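Local atomic coordinates of putative acyl-CoA dehydrogenase (Burkholderia xenovorans, PDB entry 5JSC), a protein that is a putative, FAD-binding member of the acyl-CoA dehydrogenase family, with helical N- and C-terminal domains around a beta-rich middle domain. Residues Phe144-Pro149 against Arg256-Phe261; Met158-Arg163 against Tyr169-Asp174; Thr263-Ala268 against Arg379-Ala384. All coordinates share one frame; numbering follows the deposited sequence.

Contact 1. Residues Phe144-Pro149 against Arg256-Phe261; sequences FALSEP and RTLDIF. With FAD (flavin-adenine dinucleotide), chain M.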
loop_
_atom_site.group_PDB
_atom_site.type_symbol
_atom_site.label_atom_id
_atom_site.label_comp_id
_atom_site.label_asym_id
_atom_site.label_seq_id
_atom_site.Cartn_x
_atom_site.Cartn_y
_atom_site.Cartn_z
ATOM N N PHE C 144 -32.042 -6.717 -13.780
ATOM C CA PHE C 144 -31.494 -7.956 -13.225
ATOM C C PHE C 144 -31.724 -7.898 -11.721
ATOM O O PHE C 144 -31.071 -7.112 -11.030
ATOM C CB PHE C 144 -30.006 -8.039 -13.569
ATOM C CG PHE C 144 -29.295 -9.283 -13.100
ATOM C CD1 PHE C 144 -29.349 -10.453 -13.842
ATOM C CD2 PHE C 144 -28.481 -9.255 -11.967
ATOM C CE1 PHE C 144 -28.657 -11.584 -13.443
ATOM C CE2 PHE C 144 -27.777 -10.387 -11.568
ATOM C CZ PHE C 144 -27.868 -11.551 -12.307
ATOM N N ALA C 145 -32.667 -8.687 -11.212
ATOM C CA ALA C 145 -33.116 -8.552 -9.816
ATOM C C ALA C 145 -32.676 -9.769 -8.998
ATOM O O ALA C 145 -33.384 -10.780 -8.905
ATOM C CB ALA C 145 -34.636 -8.345 -9.743
ATOM N N LEU C 146 -31.512 -9.640 -8.363
ATOM C CA LEU C 146 -30.879 -10.705 -7.597
ATOM C C LEU C 146 -30.752 -10.354 -6.125
ATOM O O LEU C 146 -31.177 -11.138 -5.261
ATOM C CB LEU C 146 -29.491 -11.003 -8.190
ATOM C CG LEU C 146 -28.702 -12.153 -7.559
ATOM C CD1 LEU C 146 -29.485 -13.454 -7.698
ATOM C CD2 LEU C 146 -27.306 -12.273 -8.193
ATOM N N SER C 147 -30.203 -9.184 -5.821
ATOM C CA SER C 147 -29.916 -8.770 -4.450
ATOM C C SER C 147 -31.187 -8.473 -3.655
ATOM O O SER C 147 -32.204 -8.026 -4.195
ATOM C CB SER C 147 -29.033 -7.522 -4.467
ATOM O OG SER C 147 -27.828 -7.776 -5.162
ATOM N N GLU C 148 -31.096 -8.677 -2.346
ATOM C CA GLU C 148 -32.179 -8.471 -1.397
ATOM C C GLU C 148 -31.669 -7.625 -0.243
ATOM O O GLU C 148 -30.459 -7.571 0.003
ATOM C CB GLU C 148 -32.698 -9.819 -0.874
ATOM C CG GLU C 148 -33.166 -10.722 -2.001
ATOM C CD GLU C 148 -33.739 -12.029 -1.532
ATOM O OE1 GLU C 148 -33.552 -12.384 -0.347
ATOM O OE2 GLU C 148 -34.377 -12.706 -2.361
ATOM N N PRO C 149 -32.569 -6.961 0.495
ATOM C CA PRO C 149 -32.118 -6.161 1.645
ATOM C C PRO C 149 -31.235 -6.930 2.608
ATOM O O PRO C 149 -30.269 -6.369 3.144
ATOM C CB PRO C 149 -33.437 -5.724 2.295
ATOM C CG PRO C 149 -34.393 -5.626 1.121
ATOM C CD PRO C 149 -34.014 -6.806 0.239
ATOM N N ARG C 256 -23.693 -17.506 -14.168
ATOM C CA ARG C 256 -23.186 -17.466 -15.537
ATOM C C ARG C 256 -23.416 -16.104 -16.175
ATOM O O ARG C 256 -22.599 -15.652 -16.987
ATOM C CB ARG C 256 -23.845 -18.557 -16.377
ATOM C CG ARG C 256 -23.349 -19.961 -16.054
ATOM C CD ARG C 256 -24.180 -21.014 -16.781
ATOM N NE ARG C 256 -24.104 -20.859 -18.233
ATOM C CZ ARG C 256 -25.076 -21.198 -19.078
ATOM N NH1 ARG C 256 -26.215 -21.706 -18.621
ATOM N NH2 ARG C 256 -24.913 -21.023 -20.381
ATOM N N THR C 257 -24.520 -15.442 -15.826
ATOM C CA THR C 257 -24.766 -14.103 -16.347
ATOM C C THR C 257 -23.734 -13.122 -15.803
ATOM O O THR C 257 -23.172 -12.310 -16.551
ATOM C CB THR C 257 -26.190 -13.664 -15.993
ATOM O OG1 THR C 257 -27.129 -14.619 -16.520
ATOM C CG2 THR C 257 -26.497 -12.291 -16.579
ATOM N N LEU C 258 -23.459 -13.198 -14.505
ATOM C CA LEU C 258 -22.439 -12.343 -13.908
ATOM C C LEU C 258 -21.048 -12.619 -14.477
ATOM O O LEU C 258 -20.226 -11.698 -14.576
ATOM C CB LEU C 258 -22.449 -12.529 -12.390
ATOM C CG LEU C 258 -23.667 -11.897 -11.717
ATOM C CD1 LEU C 258 -23.869 -12.504 -10.336
ATOM C CD2 LEU C 258 -23.485 -10.378 -11.620
ATOM N N ASP C 259 -20.757 -13.870 -14.844
ATOM C CA ASP C 259 -19.448 -14.179 -15.412
ATOM C C ASP C 259 -19.229 -13.460 -16.733
ATOM O O ASP C 259 -18.090 -13.110 -17.067
ATOM C CB ASP C 259 -19.296 -15.682 -15.618
ATOM C CG ASP C 259 -18.954 -16.414 -14.344
ATOM O OD1 ASP C 259 -18.541 -15.757 -13.363
ATOM O OD2 ASP C 259 -19.085 -17.661 -14.332
ATOM N N ILE C 260 -20.295 -13.243 -17.500
ATOM C CA ILE C 260 -20.176 -12.449 -18.716
ATOM C C ILE C 260 -19.881 -10.999 -18.368
ATOM O O ILE C 260 -18.924 -10.397 -18.869
ATOM C CB ILE C 260 -21.459 -12.557 -19.556
ATOM C CG1 ILE C 260 -21.763 -14.017 -19.886
ATOM C CG2 ILE C 260 -21.343 -11.695 -20.820
ATOM C CD1 ILE C 260 -23.077 -14.194 -20.611
ATOM N N PHE C 261 -20.705 -10.403 -17.521
ATOM C CA PHE C 261 -20.655 -8.955 -17.435
ATOM C C PHE C 261 -19.714 -8.420 -16.362
ATOM O O PHE C 261 -19.437 -7.221 -16.373
ATOM C CB PHE C 261 -22.079 -8.415 -17.285
ATOM C CG PHE C 261 -22.886 -8.603 -18.542
ATOM C CD1 PHE C 261 -22.693 -7.759 -19.621
ATOM C CD2 PHE C 261 -23.756 -9.669 -18.680
ATOM C CE1 PHE C 261 -23.385 -7.942 -20.799
ATOM C CE2 PHE C 261 -24.463 -9.857 -19.861
ATOM C CZ PHE C 261 -24.272 -8.995 -20.923
HETATM P PA FAD M . -23.246 -7.466 1.975
HETATM O O1A FAD M . -23.587 -8.736 1.290
HETATM O O2A FAD M . -23.859 -7.230 3.357
HETATM O O5B FAD M . -21.662 -7.369 2.060
HETATM C C5B FAD M . -21.056 -6.279 2.782
HETATM C C4B FAD M . -19.576 -6.384 2.526
HETATM O O4B FAD M . -19.089 -7.608 3.106
HETATM C C3B FAD M . -19.174 -6.513 1.063
HETATM O O3B FAD M . -19.188 -5.265 0.365
HETATM C C2B FAD M . -17.782 -7.137 1.174
HETATM O O2B FAD M . -16.808 -6.122 1.418
HETATM C C1B FAD M . -17.923 -8.025 2.424
HETATM N N9A FAD M . -18.045 -9.455 2.167
HETATM C C8A FAD M . -19.010 -10.087 1.426
HETATM N N7A FAD M . -18.924 -11.394 1.441
HETATM C C5A FAD M . -17.820 -11.644 2.248
HETATM C C6A FAD M . -17.209 -12.836 2.674
HETATM N N6A FAD M . -17.624 -14.055 2.314
HETATM N N1A FAD M . -16.130 -12.737 3.484
HETATM C C2A FAD M . -15.695 -11.517 3.827
HETATM N N3A FAD M . -16.192 -10.323 3.485
HETATM C C4A FAD M . -17.265 -10.457 2.694
HETATM N N1 FAD M . -28.050 -5.923 -7.306
HETATM C C2 FAD M . -28.899 -6.529 -8.193
HETATM O O2 FAD M . -29.422 -7.631 -7.956
HETATM N N3 FAD M . -29.199 -5.904 -9.375
HETATM C C4 FAD M . -28.714 -4.679 -9.787
HETATM O O4 FAD M . -29.116 -4.168 -10.828
HETATM C C4X FAD M . -27.802 -4.061 -8.870
HETATM N N5 FAD M . -27.352 -2.871 -9.158
HETATM C C5X FAD M . -26.637 -2.191 -8.184
HETATM C C6 FAD M . -26.287 -0.863 -8.418
HETATM C C7 FAD M . -25.662 -0.102 -7.437
HETATM C C7M FAD M . -25.342 1.345 -7.715
HETATM C C8 FAD M . -25.356 -0.692 -6.194
HETATM C C8M FAD M . -24.682 0.100 -5.100
HETATM C C9 FAD M . -25.687 -2.024 -5.967
HETATM C C9A FAD M . -26.331 -2.775 -6.946
HETATM N N10 FAD M . -26.769 -4.095 -6.709
HETATM C C10 FAD M . -27.535 -4.754 -7.640
HETATM C "C1'" FAD M . -26.532 -4.700 -5.391
HETATM C "C2'" FAD M . -25.108 -5.216 -5.209
HETATM O "O2'" FAD M . -24.879 -6.371 -6.015
HETATM C "C3'" FAD M . -24.886 -5.568 -3.739
HETATM O "O3'" FAD M . -24.898 -4.331 -3.041
HETATM C "C4'" FAD M . -23.575 -6.303 -3.467
HETATM O "O4'" FAD M . -23.673 -7.636 -3.973
HETATM C "C5'" FAD M . -23.236 -6.327 -1.991
HETATM O "O5'" FAD M . -24.350 -6.920 -1.291
HETATM P P FAD M . -24.864 -6.133 0.033
HETATM O O1P FAD M . -25.104 -4.692 -0.259
HETATM O O2P FAD M . -26.033 -6.874 0.607
HETATM O O3P FAD M . -23.639 -6.234 1.050
#
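F144 meets T257 and L258 on one turn of the long helix 250-286. CE1 of F144 lies 3.9 Å from the methyl CG2 of T257, which approaches the ring obliquely. CZ of F144 comes 4.3 Å from CG of L258. The CG of F144 is anti to its backbone N (chi1 -178°), which sends the ring toward the helix. A second apolar touch joins CD2 of L146 to CD1 of L258 at 4.1 Å. No hydrogen bond crosses between the segments. The hydroxyl of T257 turns back to L253 O in its own helix.

This is where the middle beta domain of the acyl-CoA dehydrogenase fold packs on the C-terminal helical domain. F144, L146 and S147 also hold the flavin, with three bonds from the backbone and one from the S147 hydroxyl. N3 of FAD donates to F144 O at 2.8 Å, nearly straight at 174°. FAD O2 accepts two bonds, from L146 N at 2.9 Å and from S147 N at 2.8 Å. S147 OG donates to FAD N1 at 2.8 Å.

Farther out, A145 makes backbone hydrogen bonds with V188 and F190 of strand 186-192. F190 also meets the F144 ring. P149 O accepts a bond from R287 of the second subunit.

Contact 2. Residues Met158-Arg163 against Tyr169-Asp174; sequences MTLSAR and YVLDGD
S161 and D172 form an antiparallel hydrogen-bonded pair. S161 N donates to D172 O at 3.0 Å, and D172 N donates to S161 O. R163 and V170 form the next such pair, with V170 N to R163 O the shorter bond at 2.7 Å. Between them A162 faces L171 as a non-hydrogen-bonded pair. CA-H...O contacts add to the backbone bonds, such as L171 CA to S161 O at 3.2 Å.

The paired residues lie on the two strands of a beta hairpin, 161-165 and 168-179, in the middle domain.

Apolar contacts gather on the A162 and L171 face. CB of A162 lies 3.8 Å from CD1 of L171 and 4.0 Å from CD2 of Y169. The Y169 ring presents its edge to A162 O. L160 packs on backbone instead: its CD1 lies against D172 and G173, 3.2 Å from D172 O.

On the other face R163 and V170 lie side by side. The R163 chain bends at chi3 (57°), and one guanidinium face rests over V170 CB. Water links this face too. Water 4 accepts from R163 NH2 in the guanidinium plane and donates to D172 OD2 at 2.8 Å. OD1 of D172 is held by G235 N.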
loop_
_atom_site.group_PDB
_atom_site.type_symbol
_atom_site.label_atom_id
_atom_site.label_comp_id
_atom_site.label_asym_id
_atom_site.label_seq_id
_atom_site.Cartn_x
_atom_site.Cartn_y
_atom_site.Cartn_z
ATOM N N MET C 158 -30.798 -16.324 -0.504
ATOM C CA MET C 158 -31.886 -15.389 -0.771
ATOM C C MET C 158 -33.205 -15.938 -0.237
ATOM O O MET C 158 -33.396 -17.153 -0.128
ATOM C CB MET C 158 -32.001 -15.115 -2.273
ATOM C CG MET C 158 -32.530 -16.301 -3.068
ATOM S SD MET C 158 -32.797 -15.889 -4.804
ATOM C CE MET C 158 -31.102 -15.658 -5.326
ATOM N N THR C 159 -34.130 -15.028 0.097
ATOM C CA THR C 159 -35.396 -15.426 0.703
ATOM C C THR C 159 -36.641 -15.027 -0.075
ATOM O O THR C 159 -37.744 -15.398 0.346
ATOM C CB THR C 159 -35.518 -14.871 2.130
ATOM O OG1 THR C 159 -35.536 -13.439 2.099
ATOM C CG2 THR C 159 -34.362 -15.348 2.980
ATOM N N LEU C 160 -36.522 -14.294 -1.187
ATOM C CA LEU C 160 -37.705 -14.084 -2.017
ATOM C C LEU C 160 -38.256 -15.443 -2.428
ATOM O O LEU C 160 -37.525 -16.275 -2.970
ATOM C CB LEU C 160 -37.372 -13.242 -3.252
ATOM C CG LEU C 160 -38.550 -13.095 -4.223
ATOM C CD1 LEU C 160 -39.521 -12.082 -3.701
ATOM C CD2 LEU C 160 -38.089 -12.693 -5.609
ATOM N N SER C 161 -39.521 -15.694 -2.119
ATOM C CA SER C 161 -40.105 -17.009 -2.341
ATOM C C SER C 161 -40.934 -17.047 -3.621
ATOM O O SER C 161 -41.568 -16.064 -4.011
ATOM C CB SER C 161 -40.978 -17.427 -1.155
ATOM O OG SER C 161 -42.027 -16.501 -0.940
ATOM N N ALA C 162 -40.922 -18.204 -4.275
ATOM C CA ALA C 162 -41.771 -18.459 -5.433
ATOM C C ALA C 162 -42.497 -19.770 -5.176
ATOM O O ALA C 162 -41.881 -20.839 -5.195
ATOM C CB ALA C 162 -40.959 -18.513 -6.727
ATOM N N ARG C 163 -43.797 -19.681 -4.930
ATOM C CA ARG C 163 -44.631 -20.820 -4.570
ATOM C C ARG C 163 -45.461 -21.250 -5.770
ATOM O O ARG C 163 -46.126 -20.422 -6.396
ATOM C CB ARG C 163 -45.545 -20.455 -3.399
ATOM C CG ARG C 163 -46.622 -21.465 -3.086
ATOM C CD ARG C 163 -47.436 -21.031 -1.872
ATOM N NE ARG C 163 -48.048 -19.708 -2.027
ATOM C CZ ARG C 163 -49.250 -19.499 -2.558
ATOM N NH1 ARG C 163 -49.967 -20.522 -3.003
ATOM N NH2 ARG C 163 -49.736 -18.268 -2.653
ATOM N N TYR C 169 -46.393 -19.263 -10.585
ATOM C CA TYR C 169 -45.680 -19.132 -9.327
ATOM C C TYR C 169 -46.106 -17.829 -8.674
ATOM O O TYR C 169 -46.351 -16.834 -9.365
ATOM C CB TYR C 169 -44.168 -19.142 -9.533
ATOM C CG TYR C 169 -43.597 -20.516 -9.789
ATOM C CD1 TYR C 169 -43.610 -21.071 -11.065
ATOM C CD2 TYR C 169 -43.041 -21.258 -8.755
ATOM C CE1 TYR C 169 -43.084 -22.326 -11.300
ATOM C CE2 TYR C 169 -42.511 -22.513 -8.979
ATOM C CZ TYR C 169 -42.537 -23.043 -10.252
ATOM O OH TYR C 169 -42.005 -24.291 -10.482
ATOM N N VAL C 170 -46.220 -17.845 -7.351
ATOM C CA VAL C 170 -46.595 -16.667 -6.578
ATOM C C VAL C 170 -45.348 -16.174 -5.860
ATOM O O VAL C 170 -44.736 -16.923 -5.088
ATOM C CB VAL C 170 -47.718 -16.976 -5.579
ATOM C CG1 VAL C 170 -48.141 -15.707 -4.874
ATOM C CG2 VAL C 170 -48.900 -17.629 -6.286
ATOM N N LEU C 171 -44.971 -14.921 -6.106
ATOM C CA LEU C 171 -43.729 -14.359 -5.582
ATOM C C LEU C 171 -44.009 -13.427 -4.407
ATOM O O LEU C 171 -44.871 -12.544 -4.499
ATOM C CB LEU C 171 -42.960 -13.614 -6.677
ATOM C CG LEU C 171 -42.033 -14.455 -7.570
ATOM C CD1 LEU C 171 -42.795 -15.551 -8.305
ATOM C CD2 LEU C 171 -41.272 -13.572 -8.556
ATOM N N ASP C 172 -43.273 -13.623 -3.309
ATOM C CA ASP C 172 -43.418 -12.816 -2.103
ATOM C C ASP C 172 -42.052 -12.473 -1.530
ATOM O O ASP C 172 -41.243 -13.371 -1.271
ATOM C CB ASP C 172 -44.234 -13.553 -1.040
ATOM C CG ASP C 172 -45.687 -13.679 -1.414
ATOM O OD1 ASP C 172 -46.429 -12.688 -1.235
ATOM O OD2 ASP C 172 -46.084 -14.765 -1.887
ATOM N N GLY C 173 -41.813 -11.187 -1.305
ATOM C CA GLY C 173 -40.599 -10.713 -0.673
ATOM C C GLY C 173 -40.054 -9.515 -1.420
ATOM O O GLY C 173 -40.756 -8.888 -2.213
ATOM N N ASP C 174 -38.781 -9.207 -1.181
ATOM C CA ASP C 174 -38.192 -7.968 -1.673
ATOM C C ASP C 174 -36.886 -8.224 -2.405
ATOM O O ASP C 174 -36.112 -9.108 -2.028
ATOM C CB ASP C 174 -37.934 -6.973 -0.526
ATOM C CG ASP C 174 -39.198 -6.235 -0.088
ATOM O OD1 ASP C 174 -40.266 -6.859 -0.015
ATOM O OD2 ASP C 174 -39.124 -5.023 0.178
HETATM O O HOH W 1 -36.646 -11.012 0.290
HETATM O O HOH W 2 -39.501 -13.555 1.643
HETATM O O HOH W 3 -44.460 -16.802 -2.345
HETATM O O HOH W 4 -48.629 -15.860 -1.399
#

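Contact 3. Residues Thr263-Ala268 against Arg379-Ala384; sequences TSVAAA and RIYEGA. With FAD (flavin-adenine dinucleotide), chain M.
This is a small, buried side-chain contact between helix 250-286 and the loop that joins helix 367-376 to helix 385-405. V265 supplies the helix side. Y381 and E382 supply the loop side. The two methyls of V265 divide the work. CG1 touches CE1 of the Y381 ring at 3.9 Å, coming in obliquely. CG2 lies in the plane of that ring at its edge. CG2 also packs on the E382 carboxylate, 3.2 Å from OE2 and 3.3 Å from CD. With CG1 of V265 anti to the backbone N (chi1 176°), CG1 is turned to Y381 and CG2 to E382. The E382 chain bends at chi2 (-149°) and its carboxylate ends against CG2 of V265.

Both segments belong to the C-terminal helical domain of the acyl-CoA dehydrogenase fold, and the loop also lines the FAD pocket. Y381 lies between V265 and the flavin. Its CD2 is 3.6 Å from FAD C7, and its CB is 3.7 Å from FAD C9A. CB of A384 comes 3.4 Å from the ribose oxygen O3B of FAD. A384 is the N-cap residue of helix 385-405.

R379 makes a salt bridge to D351 of the second subunit, and Q355 of that subunit donates to R379 O. Within the chain, R262 donates to E382 O. K339 donates to the carbonyls of Y381 and G383.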
loop_
_atom_site.group_PDB
_atom_site.type_symbol
_atom_site.label_atom_id
_atom_site.label_comp_id
_atom_site.label_asym_id
_atom_site.label_seq_id
_atom_site.Cartn_x
_atom_site.Cartn_y
_atom_site.Cartn_z
ATOM N N THR C 263 -16.533 -8.760 -16.428
ATOM C CA THR C 263 -15.436 -8.157 -17.182
ATOM C C THR C 263 -15.839 -6.796 -17.746
ATOM O O THR C 263 -15.002 -5.888 -17.850
ATOM C CB THR C 263 -14.982 -9.097 -18.303
ATOM O OG1 THR C 263 -14.788 -10.410 -17.762
ATOM C CG2 THR C 263 -13.661 -8.625 -18.913
ATOM N N SER C 264 -17.121 -6.625 -18.081
ATOM C CA SER C 264 -17.591 -5.330 -18.554
ATOM C C SER C 264 -17.599 -4.281 -17.444
ATOM O O SER C 264 -17.421 -3.097 -17.738
ATOM C CB SER C 264 -18.984 -5.473 -19.195
ATOM O OG SER C 264 -20.036 -5.387 -18.243
ATOM N N VAL C 265 -17.802 -4.682 -16.176
ATOM C CA VAL C 265 -17.653 -3.733 -15.069
ATOM C C VAL C 265 -16.206 -3.300 -14.952
ATOM O O VAL C 265 -15.909 -2.130 -14.677
ATOM C CB VAL C 265 -18.139 -4.341 -13.737
ATOM C CG1 VAL C 265 -17.883 -3.374 -12.558
ATOM C CG2 VAL C 265 -19.606 -4.683 -13.816
ATOM N N ALA C 266 -15.283 -4.247 -15.129
ATOM C CA ALA C 266 -13.869 -3.899 -15.179
ATOM C C ALA C 266 -13.595 -2.904 -16.293
ATOM O O ALA C 266 -12.832 -1.949 -16.107
ATOM C CB ALA C 266 -13.030 -5.160 -15.356
ATOM N N ALA C 267 -14.223 -3.104 -17.456
ATOM C CA ALA C 267 -14.020 -2.188 -18.574
ATOM C C ALA C 267 -14.565 -0.795 -18.263
ATOM O O ALA C 267 -13.934 0.214 -18.602
ATOM C CB ALA C 267 -14.668 -2.762 -19.835
ATOM N N ALA C 268 -15.735 -0.716 -17.623
ATOM C CA ALA C 268 -16.257 0.597 -17.240
ATOM C C ALA C 268 -15.322 1.287 -16.258
ATOM O O ALA C 268 -15.044 2.486 -16.395
ATOM C CB ALA C 268 -17.661 0.472 -16.643
ATOM N N ARG C 379 -16.845 -1.018 -6.987
ATOM C CA ARG C 379 -16.159 -1.954 -6.113
ATOM C C ARG C 379 -17.134 -2.786 -5.295
ATOM O O ARG C 379 -16.700 -3.651 -4.527
ATOM C CB ARG C 379 -15.201 -1.179 -5.195
ATOM C CG ARG C 379 -14.078 -0.470 -5.980
ATOM C CD ARG C 379 -13.403 0.606 -5.146
ATOM N NE ARG C 379 -12.951 0.058 -3.865
ATOM C CZ ARG C 379 -12.732 0.792 -2.775
ATOM N NH1 ARG C 379 -12.919 2.106 -2.819
ATOM N NH2 ARG C 379 -12.326 0.208 -1.647
ATOM N N ILE C 380 -18.437 -2.563 -5.475
ATOM C CA ILE C 380 -19.477 -3.198 -4.677
ATOM C C ILE C 380 -20.427 -4.017 -5.542
ATOM O O ILE C 380 -20.689 -5.194 -5.254
ATOM C CB ILE C 380 -20.256 -2.155 -3.840
ATOM C CG1 ILE C 380 -19.307 -1.490 -2.833
ATOM C CG2 ILE C 380 -21.441 -2.802 -3.121
ATOM C CD1 ILE C 380 -19.812 -0.181 -2.268
ATOM N N TYR C 381 -20.922 -3.429 -6.638
ATOM C CA TYR C 381 -21.908 -4.166 -7.407
ATOM C C TYR C 381 -21.236 -5.171 -8.351
ATOM O O TYR C 381 -20.026 -5.134 -8.590
ATOM C CB TYR C 381 -22.860 -3.205 -8.140
ATOM C CG TYR C 381 -22.388 -2.314 -9.290
ATOM C CD1 TYR C 381 -21.728 -2.833 -10.400
ATOM C CD2 TYR C 381 -22.726 -0.955 -9.315
ATOM C CE1 TYR C 381 -21.361 -2.016 -11.468
ATOM C CE2 TYR C 381 -22.372 -0.137 -10.389
ATOM C CZ TYR C 381 -21.693 -0.678 -11.464
ATOM O OH TYR C 381 -21.347 0.105 -12.548
ATOM N N GLU C 382 -22.062 -6.097 -8.861
ATOM C CA GLU C 382 -21.638 -7.310 -9.579
ATOM C C GLU C 382 -20.611 -8.108 -8.769
ATOM O O GLU C 382 -19.756 -8.804 -9.321
ATOM C CB GLU C 382 -21.134 -6.996 -11.005
ATOM C CG GLU C 382 -22.255 -6.501 -11.976
ATOM C CD GLU C 382 -22.040 -6.878 -13.446
ATOM O OE1 GLU C 382 -21.470 -7.956 -13.724
ATOM O OE2 GLU C 382 -22.451 -6.085 -14.336
ATOM N N GLY C 383 -20.722 -8.048 -7.440
ATOM C CA GLY C 383 -19.838 -8.792 -6.559
ATOM C C GLY C 383 -18.750 -7.915 -5.964
ATOM O O GLY C 383 -17.900 -7.406 -6.700
ATOM N N ALA C 384 -18.758 -7.733 -4.643
ATOM C CA ALA C 384 -17.813 -6.819 -4.019
ATOM C C ALA C 384 -16.379 -7.320 -4.192
ATOM O O ALA C 384 -16.125 -8.509 -4.408
ATOM C CB ALA C 384 -18.139 -6.653 -2.535
HETATM P PA FAD M . -23.246 -7.466 1.975
HETATM O O1A FAD M . -23.587 -8.736 1.290
HETATM O O2A FAD M . -23.859 -7.230 3.357
HETATM O O5B FAD M . -21.662 -7.369 2.060
HETATM C C5B FAD M . -21.056 -6.279 2.782
HETATM C C4B FAD M . -19.576 -6.384 2.526
HETATM O O4B FAD M . -19.089 -7.608 3.106
HETATM C C3B FAD M . -19.174 -6.513 1.063
HETATM O O3B FAD M . -19.188 -5.265 0.365
HETATM C C2B FAD M . -17.782 -7.137 1.174
HETATM O O2B FAD M . -16.808 -6.122 1.418
HETATM C C1B FAD M . -17.923 -8.025 2.424
HETATM N N9A FAD M . -18.045 -9.455 2.167
HETATM C C8A FAD M . -19.010 -10.087 1.426
HETATM N N7A FAD M . -18.924 -11.394 1.441
HETATM C C5A FAD M . -17.820 -11.644 2.248
HETATM C C6A FAD M . -17.209 -12.836 2.674
HETATM N N6A FAD M . -17.624 -14.055 2.314
HETATM N N1A FAD M . -16.130 -12.737 3.484
HETATM C C2A FAD M . -15.695 -11.517 3.827
HETATM N N3A FAD M . -16.192 -10.323 3.485
HETATM C C4A FAD M . -17.265 -10.457 2.694
HETATM N N1 FAD M . -28.050 -5.923 -7.306
HETATM C C2 FAD M . -28.899 -6.529 -8.193
HETATM O O2 FAD M . -29.422 -7.631 -7.956
HETATM N N3 FAD M . -29.199 -5.904 -9.375
HETATM C C4 FAD M . -28.714 -4.679 -9.787
HETATM O O4 FAD M . -29.116 -4.168 -10.828
HETATM C C4X FAD M . -27.802 -4.061 -8.870
HETATM N N5 FAD M . -27.352 -2.871 -9.158
HETATM C C5X FAD M . -26.637 -2.191 -8.184
HETATM C C6 FAD M . -26.287 -0.863 -8.418
HETATM C C7 FAD M . -25.662 -0.102 -7.437
HETATM C C7M FAD M . -25.342 1.345 -7.715
HETATM C C8 FAD M . -25.356 -0.692 -6.194
HETATM C C8M FAD M . -24.682 0.100 -5.100
HETATM C C9 FAD M . -25.687 -2.024 -5.967
HETATM C C9A FAD M . -26.331 -2.775 -6.946
HETATM N N10 FAD M . -26.769 -4.095 -6.709
HETATM C C10 FAD M . -27.535 -4.754 -7.640
HETATM C "C1'" FAD M . -26.532 -4.700 -5.391
HETATM C "C2'" FAD M . -25.108 -5.216 -5.209
HETATM O "O2'" FAD M . -24.879 -6.371 -6.015
HETATM C "C3'" FAD M . -24.886 -5.568 -3.739
HETATM O "O3'" FAD M . -24.898 -4.331 -3.041
HETATM C "C4'" FAD M . -23.575 -6.303 -3.467
HETATM O "O4'" FAD M . -23.673 -7.636 -3.973
HETATM C "C5'" FAD M . -23.236 -6.327 -1.991
HETATM O "O5'" FAD M . -24.350 -6.920 -1.291
HETATM P P FAD M . -24.864 -6.133 0.033
HETATM O O1P FAD M . -25.104 -4.692 -0.259
HETATM O O2P FAD M . -26.033 -6.874 0.607
HETATM O O3P FAD M . -23.639 -6.234 1.050
#

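Contacts 1 and 3 both use helix 250-286 and both touch the same FAD. Their centres are 11 Å apart. Segment 144-149 of contact 1 holds the pyrimidine edge of the flavin, while the loop 379-384 of contact 3 packs on its dimethylbenzene end and reaches the ribose near the adenine. They meet directly where E382 OE1 lies 3.2 Å from the backbone carbon C of F261. Contact 2 is farther away, its centre 17 Å from that of contact 1. E148 joins the two: its OE1 is 2.7 Å from T159 N and its OE2 2.9 Å from L160 N, both probable hydrogen bonds. Contacts 2 and 3 do not touch; their nearest atoms are about 13 Å apart.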